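Local coordinates for protein putative tRNA (Adenine(37)-N6)-methyltransferase (Pseudomonas aeruginosa, PDB 7BTU) that probably methylates the threonylcarbamoyl-modified adenosine at position 37 of tRNA, with S-adenosyl-L-methionine as methyl donor, at residues 92-95 / 100-103. Numbering follows the deposited sequence.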
# COMPACT_ATOMS: atom_id res chain seq x y z
N GLY B 92 -11.13 -13.74 -8.62
CA GLY B 92 -11.06 -12.49 -9.35
C GLY B 92 -9.72 -11.81 -9.19
O GLY B 92 -9.07 -11.88 -8.14
N VAL B 93 -9.28 -11.13 -10.25
CA VAL B 93 -7.97 -10.48 -10.18
C VAL B 93 -7.93 -9.49 -9.02
O VAL B 93 -6.89 -9.35 -8.35
CB VAL B 93 -7.65 -9.79 -11.53
CG1 VAL B 93 -8.62 -8.64 -11.80
CG2 VAL B 93 -6.17 -9.25 -11.55
N PHE B 94 -9.04 -8.85 -8.71
CA PHE B 94 -9.08 -7.86 -7.64
C PHE B 94 -9.13 -8.51 -6.26
O PHE B 94 -9.05 -7.79 -5.26
CB PHE B 94 -10.27 -6.92 -7.84
CG PHE B 94 -10.16 -6.10 -9.09
CD1 PHE B 94 -8.98 -5.45 -9.40
CD2 PHE B 94 -11.24 -5.99 -9.96
CE1 PHE B 94 -8.89 -4.63 -10.58
CE2 PHE B 94 -11.14 -5.20 -11.11
CZ PHE B 94 -9.98 -4.55 -11.44
N ALA B 95 -9.28 -9.83 -6.20
CA ALA B 95 -9.18 -10.57 -4.96
C ALA B 95 -7.77 -11.11 -4.73
O ALA B 95 -7.55 -11.87 -3.78
CB ALA B 95 -10.20 -11.73 -4.96
N HIS B 100 -0.22 -9.95 -13.23
CA HIS B 100 -0.83 -9.49 -14.49
C HIS B 100 -2.17 -8.91 -14.09
O HIS B 100 -3.09 -9.66 -13.77
CB HIS B 100 -1.00 -10.60 -15.53
CG HIS B 100 0.26 -11.34 -15.87
ND1 HIS B 100 0.74 -12.38 -15.10
CD2 HIS B 100 1.13 -11.19 -16.90
CE1 HIS B 100 1.85 -12.85 -15.65
NE2 HIS B 100 2.11 -12.14 -16.73
N ARG B 101 -2.28 -7.59 -14.05
CA ARG B 101 -3.50 -6.95 -13.57
C ARG B 101 -3.71 -5.61 -14.28
O ARG B 101 -2.79 -5.08 -14.91
CB ARG B 101 -3.45 -6.77 -12.05
CG ARG B 101 -2.36 -5.88 -11.60
CD ARG B 101 -2.19 -5.96 -10.06
NE ARG B 101 -3.45 -5.85 -9.32
CZ ARG B 101 -4.10 -6.86 -8.74
NH1 ARG B 101 -3.66 -8.12 -8.84
NH2 ARG B 101 -5.24 -6.62 -8.12
N PRO B 102 -4.95 -5.09 -14.28
CA PRO B 102 -5.21 -3.80 -14.94
C PRO B 102 -4.24 -2.74 -14.45
O PRO B 102 -3.97 -2.62 -13.25
CB PRO B 102 -6.65 -3.47 -14.50
CG PRO B 102 -7.28 -4.79 -14.23
CD PRO B 102 -6.18 -5.70 -13.74
N ASN B 103 -3.67 -2.01 -15.40
CA ASN B 103 -2.70 -0.93 -15.14
C ASN B 103 -1.32 -1.32 -14.67
O ASN B 103 -0.43 -0.48 -14.70
CB ASN B 103 -3.28 0.08 -14.15
CG ASN B 103 -4.39 0.86 -14.79
OD1 ASN B 103 -4.23 1.28 -15.92
ND2 ASN B 103 -5.56 0.93 -14.14
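V93 and R101 meet twice, once through their side chains and once through a hydrogen bond. Methyl CG2 of V93 lies 3.7 Å from CB of R101, and the same methyl sits over one face of the guanidinium, which the bend at chi3 (-48°) folds back toward the 3-10 turn 93-95. There NH2 of R101 donates to the carbonyl O of V93 at 3.2 Å. The bond is far from straight (137° at the hydrogen), with the nitrogen above the carbonyl plane and the oxygen tilted from the guanidinium plane.

Next along, the F94 ring and P102 pack together, CZ of F94 approaching CG of P102 to 3.9 Å. The ring also passes NH2 of R101, its plane turned 68° from the guanidinium. Within its own segment, CG1 of V93 rests over the ring centre. V93 thus gives one methyl to F94 and leaves CG2, anti to the backbone N, for R101.

Several groups further out fix the arginine. NH1 bonds to the carbonyl O of A98, in the intervening loop, and NE makes a salt bridge to D135 of the second subunit, its strongest polar partner. The V93 carbonyl also accepts from T96 OG1, while the turn itself is closed by A95 N to G92 O at 2.8 Å.

The arrangement is a loop folded back on itself between strands 91-92 and 105-116 of the TrmO N-terminal domain, its buried arginine tying the turn to the dimer interface where F94 packs on I14 and P102 on F47 of the second subunit.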